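BH2621 protein (Bacillus halodurans, PDB 2QML) is uncharacterised but probably acts as a GNAT-family N-acyltransferase, moving a fatty acyl group onto a lysine amino group in siderophore biosynthesis. Local coordinates at residues R25-D30 and T63-D68; M34-M39 and V55-H60; P46-N51 and Y84-W89. All blocks are in the same frame, centred on the assembly; numbering follows the deposited sequence.

The three contacts illustrate how a helical excursion between two strands is folded back onto its sheet. From the N terminus, strand 20-26 runs out into 25-30, and contact 1 closes the chain against the end of helix 54-65. Nested within that loop, contact 2 pairs helix 32-38 with helix 54-65. Contact 3 starts between the segments of contact 2, on helix 45-48 and the turn after it, and reaches forward to strand 80-89, crossing both others. Leu35 touches Val27 of contact 1 and Tyr84 of contact 3, and Met39 meets Trp48. Contact 1 joins helix 54-65 to the exit of strand 20-26, contact 2 joins two helices, and contact 3 reaches the inner strand 80-89.

Contact 1 (R25-D30 and T63-D68); sequences RHVTMD and TFLNDD
Leu65 spreads over one face of the peptide plane that joins Val27 to Thr28, the flat group on which this contact rests. Its CD2 lies almost directly above the carbonyl oxygen, with Leu65 CD2 to Val27 O at 3.4 Å, and its CD1 stands on the same side, 4.0 Å from Thr28 C. One residue earlier, the His26 carbonyl takes the edge of the Arg25 guanidinium: NH1 donates to His26 O at 3.1 Å with the oxygen close to the guanidinium plane, while Arg25 NH2 makes a salt bridge to Asp31 OD1.

The arrangement is the point where the chain leaves the sheet of a GNAT domain. Strand 20-26 gives way to a loop, which turns into the first helix and meets the last turn of helix 54-65 as that helix heads back to strand 70-77. Each methyl of Leu65 has its own partner here. CD2 reaches Val27 CG1 at 3.9 Å, the two side chains crossing at about a right angle; CG1 is the branch of Val27 set anti to the backbone N (chi1 165°). CD1 takes the selenium of Met29, deposited as selenomethionine, whose chain is folded at both chi2 and chi3 and brings SE to 3.8 Å from Leu65 CD1. An ST turn spans Met29: Asp30 N donates to Thr28 OG1 at 3.2 Å.

Contact 2 (M34-M39 and V55-H60); sequences MLHSWM and VDYKKH
The two helices that follow the first core strand of a GNAT domain, in the beta-alpha-alpha-beta start of the fold, offer a compact case of a single aromatic residue joining two helices. Tyr57, on helix 54-65, is the only residue of 55-60 with a substantial share in the contact, and Leu35, His36 and Met39 of segment 34-39 meet one side of its ring. Tyr57 holds its CG opposite the backbone N (chi1 -170°), which carries the ring across to the other helix.

His36 lies alongside the inner part of that side chain, the two running past each other in opposite directions. The backbone supplies the cover over one ring face, where His36 CA sits 4.0 Å from Tyr57 CD2, and the imidazole reaches back so that His36 CD2 is 3.8 Å from Tyr57 CB. The rotation of the imidazole is held from its far end by a hydrogen bond from NE2 to Ile52 O, in the link that precedes helix 54-65.

Farther out, two apolar groups meet the ring from the same side as His36 CA. Leu35 CB approaches obliquely at the CE2 flank, 3.8 Å from Tyr57 CE2, while Met39, deposited as selenomethionine, crosses at about a right angle and places CG 3.7 Å from Tyr57 CE1. Leu35 and Met39 also touch Tyr84 of strand 80-89, so the ring is packed behind residues that lie directly on the sheet. The phenol oxygen ends up among carbon atoms of both: Tyr57 OH is 3.5 Å from Leu35 CB and 3.9 Å from Met39 CE.

Contact 3 (P46-N51 and Y84-W89); sequences PYWKLN and YWESYW
Aromatic packing comes first: Trp48, at the end of helix 45-48, meets Tyr84 of strand 80-89 in an offset edge-to-face pair. The Tyr84 edge is turned toward the face of the six-membered ring of Trp48, the centroids 5.7 Å apart and the planes at 69°. The closest approach is Trp48 CH2 to Tyr84 CE2, 3.8 Å.

A carboxylate supplies the second kind of contact. Glu86, extended beyond CG, comes to meet Trp48 from the opposite direction and sets its acid group at the rim of the indole, nearly in the ring plane, with Glu86 OE2 3.6 Å from Trp48 CZ3. The carboxylate, turned 83° from the indole, faces the CZ3-CH2 edge, OE2 lying nearer CZ3.

Hydrogen bonds also form within each segment. Tyr84 OH donates over a short 2.5 Å to Glu86 OE2, which accepts through its anti lone pair; the bond ties together two residues that point to the same side of the strand and holds both against the indole. On the helical side Lys49 takes a positive phi of 57° as the chain leaves the helix, and its NZ curls back to donate to Pro46 O at 2.9 Å, with a second bond to Asp173 O.

Trp48 lies over the centre of the sheet, touching His109 and Leu111 of strand 106-112; a glycerol, probably from the crystallisation liquor, lies about 4 Å from its side chain. In GNAT enzymes the region between the first two helices commonly helps wall the acceptor site; helix 45-48 is placed consistently with that.

Contact 1 (R25-D30 and T63-D68)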
loop_
_atom_site.group_PDB
_atom_site.type_symbol
_atom_site.label_atom_id
_atom_site.label_comp_id
_atom_site.label_asym_id
_atom_site.label_seq_id
_atom_site.Cartn_x
_atom_site.Cartn_y
_atom_site.Cartn_z
ATOM N N ARG A 25 7.290 8.829 -4.485
ATOM C CA ARG A 25 7.631 10.079 -3.856
ATOM C C ARG A 25 6.649 10.380 -2.759
ATOM O O ARG A 25 5.536 9.888 -2.764
ATOM C CB ARG A 25 7.623 11.228 -4.873
ATOM C CG ARG A 25 6.290 11.530 -5.559
ATOM C CD ARG A 25 6.290 12.837 -6.278
ATOM N NE ARG A 25 5.028 13.124 -6.957
ATOM C CZ ARG A 25 3.968 13.647 -6.356
ATOM N NH1 ARG A 25 3.982 13.854 -5.070
ATOM N NH2 ARG A 25 2.862 13.897 -7.039
ATOM N N HIS A 26 7.065 11.240 -1.853
ATOM C CA HIS A 26 6.194 11.721 -0.797
ATOM C C HIS A 26 5.082 12.552 -1.391
ATOM O O HIS A 26 5.266 13.359 -2.314
ATOM C CB HIS A 26 6.937 12.546 0.260
ATOM C CG HIS A 26 7.832 11.739 1.141
ATOM N ND1 HIS A 26 8.770 12.315 1.957
ATOM C CD2 HIS A 26 8.044 10.402 1.221
ATOM C CE1 HIS A 26 9.441 11.370 2.596
ATOM N NE2 HIS A 26 9.015 10.194 2.180
ATOM N N VAL A 27 3.884 12.303 -0.879
ATOM C CA VAL A 27 2.765 13.144 -1.195
ATOM C C VAL A 27 2.993 14.576 -0.584
ATOM O O VAL A 27 3.618 14.750 0.482
ATOM C CB VAL A 27 1.472 12.512 -0.659
ATOM C CG1 VAL A 27 0.310 13.523 -0.643
ATOM C CG2 VAL A 27 1.113 11.198 -1.418
ATOM N N THR A 28 2.462 15.582 -1.265
ATOM C CA THR A 28 2.433 16.948 -0.798
ATOM C C THR A 28 1.032 17.508 -0.997
ATOM O O THR A 28 0.219 16.916 -1.667
ATOM C CB THR A 28 3.449 17.898 -1.522
ATOM O OG1 THR A 28 2.973 18.229 -2.825
ATOM C CG2 THR A 28 4.802 17.232 -1.616
HETATM N N MSE A 29 0.776 18.693 -0.458
HETATM C CA MSE A 29 -0.531 19.352 -0.622
HETATM C C MSE A 29 -0.828 19.732 -2.061
HETATM O O MSE A 29 -2.005 19.917 -2.408
HETATM C CB MSE A 29 -0.683 20.565 0.313
HETATM C CG MSE A 29 -0.803 20.200 1.793
HETATM SE SE MSE A 29 -2.356 19.108 2.181
HETATM C CE MSE A 29 -3.780 20.397 1.755
ATOM N N ASP A 30 0.200 19.790 -2.914
ATOM C CA ASP A 30 -0.020 20.025 -4.338
ATOM C C ASP A 30 -0.707 18.862 -5.016
ATOM O O ASP A 30 -1.168 18.999 -6.139
ATOM C CB ASP A 30 1.294 20.274 -5.085
ATOM C CG ASP A 30 1.982 21.584 -4.689
ATOM O OD1 ASP A 30 1.296 22.537 -4.216
ATOM O OD2 ASP A 30 3.229 21.618 -4.892
ATOM N N THR A 63 -4.020 16.554 7.624
ATOM C CA THR A 63 -3.893 15.880 8.893
ATOM C C THR A 63 -2.992 14.639 8.734
ATOM O O THR A 63 -2.097 14.418 9.545
ATOM C CB THR A 63 -5.258 15.510 9.411
ATOM O OG1 THR A 63 -6.054 16.708 9.542
ATOM C CG2 THR A 63 -5.170 14.843 10.780
ATOM N N PHE A 64 -3.205 13.858 7.693
ATOM C CA PHE A 64 -2.417 12.642 7.441
ATOM C C PHE A 64 -0.977 12.967 7.126
ATOM O O PHE A 64 -0.108 12.263 7.573
ATOM C CB PHE A 64 -3.039 11.788 6.327
ATOM C CG PHE A 64 -3.953 10.704 6.839
ATOM C CD1 PHE A 64 -4.672 10.892 8.002
ATOM C CD2 PHE A 64 -4.094 9.490 6.180
ATOM C CE1 PHE A 64 -5.481 9.880 8.509
ATOM C CE2 PHE A 64 -4.902 8.494 6.698
ATOM C CZ PHE A 64 -5.601 8.699 7.868
ATOM N N LEU A 65 -0.729 14.067 6.440
ATOM C CA LEU A 65 0.661 14.493 6.138
ATOM C C LEU A 65 1.407 14.928 7.393
ATOM O O LEU A 65 2.634 14.808 7.440
ATOM C CB LEU A 65 0.676 15.587 5.087
ATOM C CG LEU A 65 0.348 15.185 3.637
ATOM C CD1 LEU A 65 0.187 16.391 2.743
ATOM C CD2 LEU A 65 1.378 14.171 3.023
ATOM N N ASN A 66 0.696 15.380 8.417
ATOM C CA ASN A 66 1.297 15.781 9.691
ATOM C C ASN A 66 1.327 14.629 10.715
ATOM O O ASN A 66 1.728 14.863 11.839
ATOM C CB ASN A 66 0.547 17.005 10.262
ATOM C CG ASN A 66 0.576 18.258 9.338
ATOM O OD1 ASN A 66 1.489 18.438 8.534
ATOM N ND2 ASN A 66 -0.434 19.158 9.499
ATOM N N ASP A 67 0.913 13.415 10.344
ATOM C CA ASP A 67 0.816 12.206 11.202
ATOM C C ASP A 67 2.150 11.492 11.157
ATOM O O ASP A 67 2.616 11.090 10.092
ATOM C CB ASP A 67 -0.313 11.302 10.734
ATOM C CG ASP A 67 -0.455 9.978 11.513
ATOM O OD1 ASP A 67 0.505 9.456 12.083
ATOM O OD2 ASP A 67 -1.582 9.418 11.489
ATOM N N ASP A 68 2.728 11.287 12.333
ATOM C CA ASP A 68 4.088 10.768 12.417
ATOM C C ASP A 68 4.246 9.256 12.335
ATOM O O ASP A 68 5.353 8.789 12.170
ATOM C CB ASP A 68 4.739 11.317 13.719
ATOM C CG ASP A 68 5.170 12.798 13.586
ATOM O OD1 ASP A 68 5.543 13.231 12.459
ATOM O OD2 ASP A 68 5.166 13.511 14.620
#

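Contact 2 (M34-M39 and V55-H60)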
loop_
_atom_site.group_PDB
_atom_site.type_symbol
_atom_site.label_atom_id
_atom_site.label_comp_id
_atom_site.label_asym_id
_atom_site.label_seq_id
_atom_site.Cartn_x
_atom_site.Cartn_y
_atom_site.Cartn_z
HETATM N N MSE A 34 -5.508 15.839 -7.521
HETATM C CA MSE A 34 -5.325 14.553 -8.146
HETATM C C MSE A 34 -5.795 13.429 -7.242
HETATM O O MSE A 34 -6.515 12.537 -7.682
HETATM C CB MSE A 34 -3.845 14.337 -8.494
HETATM C CG MSE A 34 -3.551 12.975 -9.097
HETATM SE SE MSE A 34 -1.705 12.908 -9.718
HETATM C CE MSE A 34 -0.772 12.898 -8.070
ATOM N N LEU A 35 -5.392 13.470 -5.989
ATOM C CA LEU A 35 -5.763 12.440 -5.019
ATOM C C LEU A 35 -7.294 12.447 -4.797
ATOM O O LEU A 35 -7.950 11.385 -4.719
ATOM C CB LEU A 35 -4.982 12.592 -3.721
ATOM C CG LEU A 35 -3.479 12.322 -3.809
ATOM C CD1 LEU A 35 -2.846 12.554 -2.449
ATOM C CD2 LEU A 35 -3.219 10.927 -4.335
ATOM N N HIS A 36 -7.871 13.646 -4.702
ATOM C CA HIS A 36 -9.335 13.810 -4.572
ATOM C C HIS A 36 -10.082 13.134 -5.734
ATOM O O HIS A 36 -11.080 12.453 -5.544
ATOM C CB HIS A 36 -9.654 15.290 -4.468
ATOM C CG HIS A 36 -11.118 15.587 -4.445
ATOM N ND1 HIS A 36 -11.786 16.079 -5.546
ATOM C CD2 HIS A 36 -12.049 15.412 -3.477
ATOM C CE1 HIS A 36 -13.060 16.218 -5.241
ATOM N NE2 HIS A 36 -13.244 15.836 -3.992
ATOM N N SER A 37 -9.572 13.296 -6.954
ATOM C CA SER A 37 -10.130 12.634 -8.138
ATOM C C SER A 37 -10.043 11.090 -8.002
ATOM O O SER A 37 -11.021 10.355 -8.264
ATOM C CB SER A 37 -9.409 13.103 -9.395
ATOM O OG SER A 37 -9.977 12.485 -10.510
ATOM N N TRP A 38 -8.907 10.590 -7.560
ATOM C CA TRP A 38 -8.764 9.145 -7.355
ATOM C C TRP A 38 -9.743 8.594 -6.327
ATOM O O TRP A 38 -10.296 7.494 -6.524
ATOM C CB TRP A 38 -7.339 8.737 -6.945
ATOM C CG TRP A 38 -6.280 9.106 -7.941
ATOM C CD1 TRP A 38 -6.470 9.511 -9.199
ATOM C CD2 TRP A 38 -4.863 8.955 -7.785
ATOM N NE1 TRP A 38 -5.259 9.721 -9.843
ATOM C CE2 TRP A 38 -4.258 9.368 -9.002
ATOM C CE3 TRP A 38 -4.049 8.512 -6.757
ATOM C CZ2 TRP A 38 -2.881 9.378 -9.187
ATOM C CZ3 TRP A 38 -2.680 8.545 -6.953
ATOM C CH2 TRP A 38 -2.119 8.972 -8.141
HETATM N N MSE A 39 -9.976 9.363 -5.245
HETATM C CA MSE A 39 -10.923 9.011 -4.205
HETATM C C MSE A 39 -12.384 8.983 -4.659
HETATM O O MSE A 39 -13.225 8.480 -3.931
HETATM C CB MSE A 39 -10.785 9.949 -3.002
HETATM C CG MSE A 39 -9.495 9.733 -2.235
HETATM SE SE MSE A 39 -9.031 7.851 -1.809
HETATM C CE MSE A 39 -7.474 8.154 -0.644
ATOM N N VAL A 55 -12.887 20.442 -0.158
ATOM C CA VAL A 55 -12.545 21.180 1.047
ATOM C C VAL A 55 -12.238 20.234 2.218
ATOM O O VAL A 55 -11.288 20.433 2.964
ATOM C CB VAL A 55 -13.655 22.251 1.418
ATOM C CG1 VAL A 55 -14.998 21.618 1.821
ATOM C CG2 VAL A 55 -13.151 23.153 2.526
ATOM N N ASP A 56 -13.034 19.193 2.343
ATOM C CA ASP A 56 -12.847 18.212 3.406
ATOM C C ASP A 56 -11.645 17.333 3.112
ATOM O O ASP A 56 -10.854 17.036 4.034
ATOM C CB ASP A 56 -14.065 17.368 3.538
ATOM C CG ASP A 56 -15.277 18.181 3.946
ATOM O OD1 ASP A 56 -15.190 19.142 4.772
ATOM O OD2 ASP A 56 -16.349 17.843 3.374
ATOM N N TYR A 57 -11.522 16.877 1.857
ATOM C CA TYR A 57 -10.384 16.046 1.484
ATOM C C TYR A 57 -9.071 16.785 1.779
ATOM O O TYR A 57 -8.152 16.175 2.290
ATOM C CB TYR A 57 -10.453 15.499 0.025
ATOM C CG TYR A 57 -9.368 14.462 -0.165
ATOM C CD1 TYR A 57 -9.462 13.203 0.411
ATOM C CD2 TYR A 57 -8.201 14.795 -0.858
ATOM C CE1 TYR A 57 -8.447 12.296 0.273
ATOM C CE2 TYR A 57 -7.178 13.905 -0.968
ATOM C CZ TYR A 57 -7.308 12.661 -0.404
ATOM O OH TYR A 57 -6.244 11.835 -0.531
ATOM N N LYS A 58 -9.008 18.079 1.494
ATOM C CA LYS A 58 -7.836 18.904 1.816
ATOM C C LYS A 58 -7.469 18.827 3.318
ATOM O O LYS A 58 -6.303 18.576 3.677
ATOM C CB LYS A 58 -8.083 20.363 1.385
ATOM C CG LYS A 58 -7.966 20.593 -0.092
ATOM C CD LYS A 58 -8.209 22.091 -0.474
ATOM C CE LYS A 58 -8.056 22.333 -1.988
ATOM N NZ LYS A 58 -8.498 23.700 -2.403
ATOM N N LYS A 59 -8.474 18.984 4.176
ATOM C CA LYS A 59 -8.289 18.952 5.632
ATOM C C LYS A 59 -7.819 17.565 6.076
ATOM O O LYS A 59 -6.996 17.438 6.980
ATOM C CB LYS A 59 -9.579 19.360 6.392
ATOM C CG LYS A 59 -10.212 20.742 6.076
ATOM C CD LYS A 59 -11.372 21.124 7.062
ATOM C CE LYS A 59 -12.307 22.292 6.568
ATOM N NZ LYS A 59 -13.319 22.732 7.606
ATOM N N HIS A 60 -8.384 16.528 5.481
ATOM C CA HIS A 60 -7.953 15.180 5.782
ATOM C C HIS A 60 -6.507 14.917 5.340
ATOM O O HIS A 60 -5.709 14.367 6.098
ATOM C CB HIS A 60 -8.903 14.164 5.144
ATOM C CG HIS A 60 -8.318 12.784 5.066
ATOM N ND1 HIS A 60 -8.174 11.988 6.173
ATOM C CD2 HIS A 60 -7.831 12.080 4.018
ATOM C CE1 HIS A 60 -7.580 10.865 5.808
ATOM N NE2 HIS A 60 -7.408 10.880 4.505
#

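Contact 3 (P46-N51 and Y84-W89)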
loop_
_atom_site.group_PDB
_atom_site.type_symbol
_atom_site.label_atom_id
_atom_site.label_comp_id
_atom_site.label_asym_id
_atom_site.label_seq_id
_atom_site.Cartn_x
_atom_site.Cartn_y
_atom_site.Cartn_z
ATOM N N PRO A 46 -15.671 2.097 -2.532
ATOM C CA PRO A 46 -16.147 1.129 -1.515
ATOM C C PRO A 46 -15.162 0.767 -0.434
ATOM O O PRO A 46 -15.586 0.396 0.656
ATOM C CB PRO A 46 -16.451 -0.131 -2.345
ATOM C CG PRO A 46 -16.475 0.279 -3.721
ATOM C CD PRO A 46 -15.640 1.500 -3.871
ATOM N N TYR A 47 -13.873 0.885 -0.727
ATOM C CA TYR A 47 -12.823 0.485 0.177
ATOM C C TYR A 47 -12.192 1.637 0.957
ATOM O O TYR A 47 -11.650 1.428 2.026
ATOM C CB TYR A 47 -11.757 -0.263 -0.648
ATOM C CG TYR A 47 -12.357 -1.475 -1.370
ATOM C CD1 TYR A 47 -13.026 -2.452 -0.644
ATOM C CD2 TYR A 47 -12.323 -1.606 -2.732
ATOM C CE1 TYR A 47 -13.612 -3.556 -1.262
ATOM C CE2 TYR A 47 -12.928 -2.716 -3.371
ATOM C CZ TYR A 47 -13.547 -3.686 -2.621
ATOM O OH TYR A 47 -14.164 -4.777 -3.177
ATOM N N TRP A 48 -12.257 2.834 0.425
ATOM C CA TRP A 48 -11.644 4.022 1.029
ATOM C C TRP A 48 -12.637 5.000 1.632
ATOM O O TRP A 48 -12.310 5.663 2.624
ATOM C CB TRP A 48 -10.715 4.698 0.007
ATOM C CG TRP A 48 -9.415 3.932 -0.154
ATOM C CD1 TRP A 48 -9.172 2.844 -0.957
ATOM C CD2 TRP A 48 -8.198 4.203 0.522
ATOM N NE1 TRP A 48 -7.889 2.418 -0.774
ATOM C CE2 TRP A 48 -7.260 3.260 0.103
ATOM C CE3 TRP A 48 -7.808 5.168 1.437
ATOM C CZ2 TRP A 48 -5.964 3.266 0.565
ATOM C CZ3 TRP A 48 -6.535 5.171 1.872
ATOM C CH2 TRP A 48 -5.640 4.223 1.444
ATOM N N LYS A 49 -13.829 5.103 1.031
ATOM C CA LYS A 49 -14.909 5.919 1.555
ATOM C C LYS A 49 -14.494 7.380 1.728
ATOM O O LYS A 49 -14.820 8.019 2.734
ATOM C CB LYS A 49 -15.433 5.276 2.861
ATOM C CG LYS A 49 -15.816 3.769 2.686
ATOM C CD LYS A 49 -16.305 3.093 3.987
ATOM C CE LYS A 49 -16.787 1.648 3.739
ATOM N NZ LYS A 49 -15.676 0.674 3.545
ATOM N N LEU A 50 -13.716 7.891 0.769
ATOM C CA LEU A 50 -13.243 9.292 0.807
ATOM C C LEU A 50 -13.734 10.101 -0.404
ATOM O O LEU A 50 -13.096 11.087 -0.816
ATOM C CB LEU A 50 -11.717 9.363 1.010
ATOM C CG LEU A 50 -11.263 9.036 2.442
ATOM C CD1 LEU A 50 -9.737 8.768 2.355
ATOM C CD2 LEU A 50 -11.676 10.071 3.546
ATOM N N ASN A 51 -14.903 9.718 -0.919
ATOM C CA ASN A 51 -15.579 10.458 -1.974
ATOM C C ASN A 51 -16.333 11.588 -1.270
ATOM O O ASN A 51 -17.530 11.579 -1.102
ATOM C CB ASN A 51 -16.484 9.580 -2.858
ATOM C CG ASN A 51 -17.448 8.722 -2.064
ATOM O OD1 ASN A 51 -17.087 8.134 -1.038
ATOM N ND2 ASN A 51 -18.686 8.590 -2.587
ATOM N N TYR A 84 -1.564 5.432 -4.895
ATOM C CA TYR A 84 -1.460 6.104 -3.609
ATOM C C TYR A 84 -1.203 5.013 -2.565
ATOM O O TYR A 84 -1.833 3.950 -2.604
ATOM C CB TYR A 84 -2.700 6.976 -3.332
ATOM C CG TYR A 84 -2.845 7.503 -1.916
ATOM C CD1 TYR A 84 -2.186 8.666 -1.487
ATOM C CD2 TYR A 84 -3.651 6.851 -0.999
ATOM C CE1 TYR A 84 -2.340 9.159 -0.199
ATOM C CE2 TYR A 84 -3.814 7.348 0.262
ATOM C CZ TYR A 84 -3.128 8.485 0.661
ATOM O OH TYR A 84 -3.289 8.966 1.928
ATOM N N TRP A 85 -0.343 5.354 -1.619
ATOM C CA TRP A 85 0.163 4.428 -0.640
ATOM C C TRP A 85 0.258 5.080 0.729
ATOM O O TRP A 85 0.683 6.240 0.870
ATOM C CB TRP A 85 1.573 3.907 -1.055
ATOM C CG TRP A 85 1.636 3.419 -2.454
ATOM C CD1 TRP A 85 1.641 4.191 -3.601
ATOM C CD2 TRP A 85 1.600 2.065 -2.880
ATOM N NE1 TRP A 85 1.651 3.414 -4.657
ATOM C CE2 TRP A 85 1.596 2.097 -4.301
ATOM C CE3 TRP A 85 1.574 0.829 -2.227
ATOM C CZ2 TRP A 85 1.580 0.939 -5.079
ATOM C CZ3 TRP A 85 1.594 -0.315 -2.994
ATOM C CH2 TRP A 85 1.586 -0.251 -4.400
ATOM N N GLU A 86 -0.174 4.351 1.753
ATOM C CA GLU A 86 0.049 4.746 3.134
ATOM C C GLU A 86 0.875 3.606 3.747
ATOM O O GLU A 86 0.431 2.499 3.904
ATOM C CB GLU A 86 -1.253 4.997 3.877
ATOM C CG GLU A 86 -2.049 6.131 3.318
ATOM C CD GLU A 86 -3.425 6.298 3.954
ATOM O OE1 GLU A 86 -3.826 5.452 4.799
ATOM O OE2 GLU A 86 -4.118 7.293 3.592
ATOM N N SER A 87 2.089 3.926 4.102
ATOM C CA SER A 87 3.034 3.048 4.812
ATOM C C SER A 87 3.032 3.436 6.310
ATOM O O SER A 87 3.264 4.596 6.669
ATOM C CB SER A 87 4.406 3.192 4.190
ATOM O OG SER A 87 5.364 2.500 4.923
ATOM N N TYR A 88 2.811 2.479 7.224
ATOM C CA TYR A 88 2.686 2.822 8.633
ATOM C C TYR A 88 3.295 1.797 9.583
ATOM O O TYR A 88 3.585 0.679 9.184
ATOM C CB TYR A 88 1.196 3.062 8.970
ATOM C CG TYR A 88 0.309 1.830 8.799
ATOM C CD1 TYR A 88 0.109 0.974 9.856
ATOM C CD2 TYR A 88 -0.356 1.558 7.590
ATOM C CE1 TYR A 88 -0.685 -0.174 9.708
ATOM C CE2 TYR A 88 -1.156 0.402 7.457
ATOM C CZ TYR A 88 -1.315 -0.417 8.529
ATOM O OH TYR A 88 -2.108 -1.568 8.451
ATOM N N TRP A 89 3.547 2.259 10.818
ATOM C CA TRP A 89 3.975 1.419 11.921
ATOM C C TRP A 89 2.752 0.843 12.593
ATOM O O TRP A 89 1.817 1.566 12.986
ATOM C CB TRP A 89 4.769 2.206 12.963
ATOM C CG TRP A 89 6.065 2.755 12.442
ATOM C CD1 TRP A 89 6.341 4.076 12.148
ATOM C CD2 TRP A 89 7.266 2.026 12.134
ATOM N NE1 TRP A 89 7.633 4.204 11.722
ATOM C CE2 TRP A 89 8.224 2.967 11.699
ATOM C CE3 TRP A 89 7.643 0.682 12.228
ATOM C CZ2 TRP A 89 9.501 2.592 11.318
ATOM C CZ3 TRP A 89 8.909 0.319 11.867
ATOM C CH2 TRP A 89 9.838 1.275 11.427
#